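Long-range contact in histone-lysine N-methyltransferase, H3 lysine-9 specific SUVH6 (Arabidopsis thaliana, PDB 6A5K), which probably acts as an H3K9 methyltransferase with S-adenosylmethionine as methyl donor, and probably binds methylated non-CG DNA through its SRA domain: residues Leu16-Val20 and Gly416-Met421. The protein carries 1 engineered substitution. Numbering follows the deposited sequence.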
loop_
_atom_site.group_PDB
_atom_site.type_symbol
_atom_site.label_atom_id
_atom_site.label_comp_id
_atom_site.label_asym_id
_atom_site.label_seq_id
_atom_site.Cartn_x
_atom_site.Cartn_y
_atom_site.Cartn_z
ATOM N N LEU A 16 9.760 -1.652 -6.460
ATOM C CA LEU A 16 11.216 -1.625 -6.539
ATOM C C LEU A 16 11.758 -0.258 -6.109
ATOM O O LEU A 16 12.686 -0.165 -5.297
ATOM C CB LEU A 16 11.674 -1.956 -7.960
ATOM C CG LEU A 16 13.177 -2.098 -8.193
ATOM C CD1 LEU A 16 13.715 -3.348 -7.487
ATOM C CD2 LEU A 16 13.485 -2.126 -9.691
ATOM N N PHE A 17 11.160 0.802 -6.649
ATOM C CA PHE A 17 11.546 2.160 -6.285
ATOM C C PHE A 17 11.482 2.399 -4.770
ATOM O O PHE A 17 12.448 2.877 -4.159
ATOM C CB PHE A 17 10.654 3.178 -7.002
ATOM C CG PHE A 17 10.851 4.583 -6.528
ATOM C CD1 PHE A 17 11.968 5.308 -6.912
ATOM C CD2 PHE A 17 9.918 5.186 -5.698
ATOM C CE1 PHE A 17 12.154 6.607 -6.482
ATOM C CE2 PHE A 17 10.098 6.487 -5.264
ATOM C CZ PHE A 17 11.222 7.197 -5.655
ATOM N N HIS A 18 10.354 2.055 -4.155
ATOM C CA HIS A 18 10.221 2.290 -2.719
ATOM C C HIS A 18 11.142 1.389 -1.902
ATOM O O HIS A 18 11.622 1.788 -0.834
ATOM C CB HIS A 18 8.760 2.132 -2.287
ATOM C CG HIS A 18 7.929 3.330 -2.617
ATOM N ND1 HIS A 18 7.963 4.484 -1.860
ATOM C CD2 HIS A 18 7.094 3.582 -3.651
ATOM C CE1 HIS A 18 7.165 5.387 -2.404
ATOM N NE2 HIS A 18 6.629 4.868 -3.495
ATOM N N GLY A 19 11.404 0.193 -2.417
ATOM C CA GLY A 19 12.353 -0.709 -1.788
ATOM C C GLY A 19 13.722 -0.058 -1.712
ATOM O O GLY A 19 14.364 -0.043 -0.657
ATOM N N VAL A 20 14.164 0.503 -2.833
ATOM C CA VAL A 20 15.455 1.185 -2.877
ATOM C C VAL A 20 15.485 2.423 -1.970
ATOM O O VAL A 20 16.457 2.632 -1.229
ATOM C CB VAL A 20 15.816 1.590 -4.325
ATOM C CG1 VAL A 20 17.087 2.442 -4.343
ATOM C CG2 VAL A 20 15.988 0.340 -5.178
ATOM N N GLY A 416 15.910 -8.501 -7.086
ATOM C CA GLY A 416 15.934 -7.357 -7.994
ATOM C C GLY A 416 16.742 -6.193 -7.439
ATOM O O GLY A 416 17.509 -5.518 -8.139
HETATM N N MSE A 417 16.585 -5.982 -6.139
HETATM C CA MSE A 417 17.293 -4.916 -5.448
HETATM C C MSE A 417 18.786 -5.185 -5.329
HETATM O O MSE A 417 19.596 -4.264 -5.445
HETATM C CB MSE A 417 16.684 -4.713 -4.074
HETATM C CG MSE A 417 15.243 -4.260 -4.148
HETATM SE SE MSE A 417 14.716 -3.596 -2.427
HETATM C CE MSE A 417 16.127 -2.301 -2.288
ATOM N N SER A 418 19.154 -6.442 -5.102
ATOM C CA SER A 418 20.567 -6.797 -5.070
ATOM C C SER A 418 21.185 -6.523 -6.434
ATOM O O SER A 418 22.351 -6.138 -6.533
ATOM C CB SER A 418 20.767 -8.261 -4.687
ATOM O OG SER A 418 20.445 -9.106 -5.771
ATOM N N GLU A 419 20.397 -6.728 -7.485
ATOM C CA GLU A 419 20.851 -6.413 -8.836
ATOM C C GLU A 419 21.008 -4.914 -9.057
ATOM O O GLU A 419 21.897 -4.487 -9.791
ATOM C CB GLU A 419 19.892 -6.986 -9.879
ATOM C CG GLU A 419 19.659 -8.475 -9.752
ATOM C CD GLU A 419 18.862 -9.028 -10.913
ATOM O OE1 GLU A 419 18.660 -10.261 -10.961
ATOM O OE2 GLU A 419 18.444 -8.224 -11.778
ATOM N N LEU A 420 20.150 -4.114 -8.433
ATOM C CA LEU A 420 20.250 -2.661 -8.604
ATOM C C LEU A 420 21.509 -2.043 -7.986
ATOM O O LEU A 420 22.121 -1.155 -8.581
ATOM C CB LEU A 420 19.017 -1.967 -8.032
ATOM C CG LEU A 420 17.741 -2.176 -8.837
ATOM C CD1 LEU A 420 16.654 -1.287 -8.285
ATOM C CD2 LEU A 420 17.985 -1.874 -10.301
HETATM N N MSE A 421 21.894 -2.492 -6.798
HETATM C CA MSE A 421 23.101 -1.965 -6.167
HETATM C C MSE A 421 23.998 -3.078 -5.639
HETATM O O MSE A 421 24.996 -3.428 -6.270
HETATM C CB MSE A 421 22.740 -0.996 -5.040
HETATM C CG MSE A 421 21.591 -1.451 -4.173
HETATM SE SE MSE A 421 20.477 0.050 -3.587
HETATM C CE MSE A 421 19.245 -0.944 -2.525
#
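A helix-helix packing joins the long N-terminal helix 5-29 to helix 412-420 of the SET domain, with L16, G19 and V20 facing M417 and L420. The segment axes cross at -63° and come within 10.4 Å of each other, and the side-chain contacts are all apolar. L420 CD1 rests over the gap between L16 and V20, one turn apart, 3.6 Å from both L16 CD2 and V20 CG2. L16 meets it tip to tip, whereas V20 stands roughly at right angles to it. With its CG anti to the backbone N (chi1 -175°), L16 extends its methyls to the partner helix, and CD1 also packs 3.8 Å from M417 CG as the two side chains run past each other in opposite directions.

M417, a selenomethionine here, lies over G19, where no side chain intervenes. SE sits 3.8 Å from G19 CA, and a bend at chi3 (56°) turns CE onto the polar backbone of the peptide that follows, 3.3 Å from G19 O and close to V20 N. The same methyl touches V20 CG2 at 3.9 Å. M421, also selenomethionine, makes a looser contact, its SE 4.2 Å from V20 CG1. Helix 44-54 adds a third wall: A48 packs on V20 and L52 on L420, while K23, a turn further along helix 5-29, touches both M417 and M421.

No hydrogen bond or salt bridge spans the two segments, so their attachment rests on the methyl groups of the branched side chains L16, V20 and L420 and on a flexible selenomethionine chain moulded to bare helix backbone at G19.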